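Local coordinates for HhaI Restriction Endonuclease (Haemophilus parahaemolyticus, PDB 6UKI) that cuts double-stranded DNA at the sequence GCGC as a restriction endonuclease, hydrolysing the phosphodiester bond before the last cytosine on each strand, at a contact of chain A with DNA. Coordinates in Å, arbitrary orientation; residue numbers count along the deposited sequence, not the author numbering.

A contact of chain A with DNA. Residues 7, 28-30, 34, 46, 120. With nucleotides of chain B; nucleotides of chain C.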
# COMPACT_ATOMS: atom_id res chain seq x y z
N GLU A 7 -6.12 -11.45 -0.13
CA GLU A 7 -7.25 -10.78 -0.77
C GLU A 7 -8.16 -11.79 -1.46
O GLU A 7 -9.39 -11.70 -1.37
CB GLU A 7 -6.76 -9.74 -1.78
CG GLU A 7 -6.73 -8.31 -1.29
CD GLU A 7 -6.28 -7.34 -2.38
OE1 GLU A 7 -5.62 -6.33 -2.06
OE2 GLU A 7 -6.58 -7.60 -3.57
N SER A 28 -2.29 -4.47 -6.98
CA SER A 28 -1.46 -3.30 -6.70
C SER A 28 -1.98 -2.04 -7.37
O SER A 28 -1.21 -1.13 -7.68
CB SER A 28 -0.01 -3.57 -7.13
OG SER A 28 0.38 -4.90 -6.85
N ASP A 29 -3.30 -1.97 -7.58
CA ASP A 29 -3.96 -0.84 -8.23
C ASP A 29 -4.17 0.28 -7.22
O ASP A 29 -5.00 0.16 -6.32
CB ASP A 29 -5.29 -1.30 -8.82
CG ASP A 29 -5.91 -0.29 -9.75
OD1 ASP A 29 -5.89 0.92 -9.42
OD2 ASP A 29 -6.43 -0.70 -10.80
N SER A 30 -3.44 1.38 -7.38
CA SER A 30 -3.46 2.45 -6.39
C SER A 30 -4.76 3.24 -6.39
O SER A 30 -5.03 3.96 -5.42
CB SER A 30 -2.26 3.37 -6.64
OG SER A 30 -2.56 4.71 -6.32
N ASP A 34 -10.35 -2.38 -2.50
CA ASP A 34 -10.08 -3.77 -2.90
C ASP A 34 -11.28 -4.46 -3.54
O ASP A 34 -11.15 -5.04 -4.62
CB ASP A 34 -9.61 -4.58 -1.68
CG ASP A 34 -8.28 -4.11 -1.14
OD1 ASP A 34 -7.58 -3.36 -1.86
OD2 ASP A 34 -7.93 -4.49 -0.00
N GLU A 46 -12.61 -3.05 2.21
CA GLU A 46 -11.16 -3.02 2.22
C GLU A 46 -10.61 -4.22 2.98
O GLU A 46 -10.93 -4.42 4.15
CB GLU A 46 -10.66 -1.71 2.85
CG GLU A 46 -9.15 -1.58 2.90
CD GLU A 46 -8.50 -1.51 1.52
OE1 GLU A 46 -7.26 -1.60 1.46
OE2 GLU A 46 -9.22 -1.36 0.51
N TYR A 120 -9.81 9.09 5.35
CA TYR A 120 -9.20 8.72 4.09
C TYR A 120 -10.01 7.64 3.38
O TYR A 120 -10.27 7.73 2.18
CB TYR A 120 -7.76 8.25 4.31
CG TYR A 120 -7.15 7.64 3.07
CD1 TYR A 120 -6.95 8.42 1.94
CD2 TYR A 120 -6.80 6.29 3.03
CE1 TYR A 120 -6.41 7.88 0.79
CE2 TYR A 120 -6.25 5.74 1.87
CZ TYR A 120 -6.06 6.54 0.76
OH TYR A 120 -5.52 6.03 -0.40
P DG B 6 5.48 12.85 -5.07
OP1 DG B 6 5.16 14.25 -4.72
OP2 DG B 6 6.66 12.19 -4.46
O5' DG B 6 4.21 11.91 -4.82
C5' DG B 6 3.00 12.18 -5.50
C4' DG B 6 1.97 11.08 -5.28
O4' DG B 6 2.32 9.92 -6.07
C3' DG B 6 1.80 10.59 -3.85
O3' DG B 6 0.39 10.38 -3.60
C2' DG B 6 2.58 9.28 -3.84
C1' DG B 6 2.34 8.77 -5.25
N9 DG B 6 3.37 7.88 -5.78
C8 DG B 6 4.74 8.04 -5.66
N7 DG B 6 5.42 7.12 -6.28
C5 DG B 6 4.45 6.30 -6.85
C6 DG B 6 4.59 5.12 -7.64
O6 DG B 6 5.63 4.56 -8.01
N1 DG B 6 3.35 4.60 -8.00
C2 DG B 6 2.13 5.13 -7.65
N2 DG B 6 1.05 4.48 -8.10
N3 DG B 6 1.99 6.23 -6.92
C4 DG B 6 3.18 6.76 -6.56
P DC B 7 -0.14 9.87 -2.18
OP1 DC B 7 -1.44 10.51 -1.89
OP2 DC B 7 0.96 9.99 -1.20
O5' DC B 7 -0.48 8.34 -2.46
C5' DC B 7 -1.54 8.03 -3.34
C4' DC B 7 -1.77 6.53 -3.44
O4' DC B 7 -0.68 5.90 -4.16
C3' DC B 7 -1.87 5.79 -2.10
O3' DC B 7 -2.97 4.88 -2.16
C2' DC B 7 -0.53 5.07 -2.00
C1' DC B 7 -0.24 4.77 -3.46
N1 DC B 7 1.20 4.58 -3.76
C2 DC B 7 1.59 3.54 -4.59
O2 DC B 7 0.72 2.81 -5.07
N3 DC B 7 2.91 3.36 -4.86
C4 DC B 7 3.81 4.18 -4.32
N4 DC B 7 5.10 3.96 -4.61
C5 DC B 7 3.44 5.25 -3.45
C6 DC B 7 2.13 5.42 -3.20
P DG B 8 -3.20 3.78 -1.02
OP1 DG B 8 -4.67 3.62 -0.88
OP2 DG B 8 -2.36 4.10 0.16
O5' DG B 8 -2.69 2.43 -1.68
C5' DG B 8 -3.52 1.76 -2.61
C4' DG B 8 -2.91 0.43 -2.98
O4' DG B 8 -1.64 0.68 -3.60
C3' DG B 8 -2.62 -0.47 -1.79
O3' DG B 8 -3.73 -1.34 -1.53
C2' DG B 8 -1.39 -1.25 -2.24
C1' DG B 8 -0.72 -0.33 -3.25
N9 DG B 8 0.49 0.32 -2.77
C8 DG B 8 0.58 1.52 -2.10
N7 DG B 8 1.81 1.86 -1.82
C5 DG B 8 2.58 0.83 -2.36
C6 DG B 8 3.97 0.67 -2.39
O6 DG B 8 4.83 1.42 -1.92
N1 DG B 8 4.34 -0.51 -3.03
C2 DG B 8 3.46 -1.40 -3.58
N2 DG B 8 4.01 -2.48 -4.16
N3 DG B 8 2.15 -1.26 -3.57
C4 DG B 8 1.78 -0.12 -2.94
P DC B 9 -3.89 -2.10 -0.12
OP1 DC B 9 -4.95 -3.09 -0.33
OP2 DC B 9 -3.95 -1.14 0.98
O5' DC B 9 -2.53 -2.93 0.04
C5' DC B 9 -2.39 -4.14 -0.64
C4' DC B 9 -0.99 -4.69 -0.49
O4' DC B 9 -0.03 -3.82 -1.14
C3' DC B 9 -0.47 -4.79 0.93
O3' DC B 9 -1.06 -5.88 1.60
C2' DC B 9 1.01 -5.03 0.63
C1' DC B 9 1.25 -4.04 -0.52
N1 DC B 9 1.79 -2.73 -0.06
C2 DC B 9 3.17 -2.56 0.07
O2 DC B 9 3.91 -3.49 -0.23
N3 DC B 9 3.65 -1.37 0.51
C4 DC B 9 2.81 -0.38 0.82
N4 DC B 9 3.33 0.78 1.24
C5 DC B 9 1.40 -0.53 0.70
C6 DC B 9 0.94 -1.71 0.27
P DG C 8 8.91 -5.46 -9.16
OP1 DG C 8 9.03 -6.89 -9.49
OP2 DG C 8 9.56 -4.46 -10.04
O5' DG C 8 7.34 -5.13 -8.95
C5' DG C 8 6.42 -6.19 -8.59
C4' DG C 8 4.95 -5.81 -8.84
O4' DG C 8 4.58 -4.67 -8.02
C3' DG C 8 4.59 -5.43 -10.28
O3' DG C 8 3.23 -5.87 -10.60
C2' DG C 8 4.71 -3.91 -10.25
C1' DG C 8 4.21 -3.58 -8.85
N9 DG C 8 4.80 -2.36 -8.30
C8 DG C 8 6.13 -2.01 -8.35
N7 DG C 8 6.38 -0.86 -7.79
C5 DG C 8 5.15 -0.42 -7.33
C6 DG C 8 4.82 0.75 -6.64
O6 DG C 8 5.57 1.68 -6.28
N1 DG C 8 3.46 0.81 -6.36
C2 DG C 8 2.54 -0.14 -6.70
N2 DG C 8 1.27 0.10 -6.34
N3 DG C 8 2.84 -1.25 -7.35
C4 DG C 8 4.16 -1.33 -7.64
P DC C 9 2.59 -5.63 -12.08
OP1 DC C 9 1.52 -6.64 -12.21
OP2 DC C 9 3.63 -5.55 -13.13
O5' DC C 9 1.92 -4.17 -12.00
C5' DC C 9 0.54 -4.07 -11.67
C4' DC C 9 0.18 -2.68 -11.17
O4' DC C 9 1.28 -2.09 -10.45
C3' DC C 9 -0.13 -1.66 -12.23
O3' DC C 9 -1.47 -1.82 -12.69
C2' DC C 9 0.04 -0.34 -11.46
C1' DC C 9 0.98 -0.71 -10.31
N1 DC C 9 2.25 0.05 -10.31
C2 DC C 9 2.29 1.34 -9.76
O2 DC C 9 1.26 1.83 -9.27
N3 DC C 9 3.46 2.02 -9.77
C4 DC C 9 4.55 1.46 -10.30
N4 DC C 9 5.69 2.17 -10.27
C5 DC C 9 4.53 0.16 -10.87
C6 DC C 9 3.37 -0.50 -10.86
O HOH W 1 -1.72 1.81 -9.42
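The loop carrying Ser28 to Ser30 reads the minor groove of the GCGC site, while acidic side chains gather at the backbone phosphate to be cut. The backbone carbonyl Ser28 O accepts a hydrogen bond from the 2-amino group of DG8 of chain C, N2 lying 3.1 Å from Ser28 O. The approach is bent, 134° at the carbonyl oxygen, with the donor above the carbonyl plane. N2 also pairs with O2 of DC7 of chain B, so one amino group serves both its Watson-Crick partner and the protein. Beside this bond, Ser28 CB lies 3.7 Å from N3 of the same guanine; OG is anti to the carbonyl carbon, beside the backbone N (chi1 -39°).

Ser30 uses backbone and side chain separately. Its backbone N bonds a water at 2.7 Å, nearly straight, and that water reaches O2 of DC9 of chain C, extending the readout to the neighbouring G-C pair with DG6 of chain B. The hydroxyl OG donates to the sugar ring oxygen O4' of DC7 of chain B at 3.1 Å, with CB facing the base O2.

On the phosphate backbone, the hydroxyl of Tyr120, from helix 110-122, donates to OP1 of DG8 of chain B at 2.6 Å. OP1 sits at the ring edge, in plane, so the phenol touches tip-on; CG is anti to the backbone N (chi1 171°).

The next phosphate, that of DC9 of chain B, is the scissile one. Asp34 and Glu46 belong to the PD-(D/E)XK-type catalytic motif, Glu46 on strand 43-47, and their carboxylates converge there. Carboxylates this near a phosphate oxygen would probably repel it unless a proton or cation intervenes; this family's site binds catalytic Mg2+, but the structure alone does not show which applies. Farther back, the Glu7 chain, extended beyond CG, points OE1 from helix 3-18 towards this phosphate. Asp34 N makes a weak hydrogen bond to Glu46 OE2, linking the two acids, and Asp34 OD1 lies 3.0 Å from OP1 of DC9.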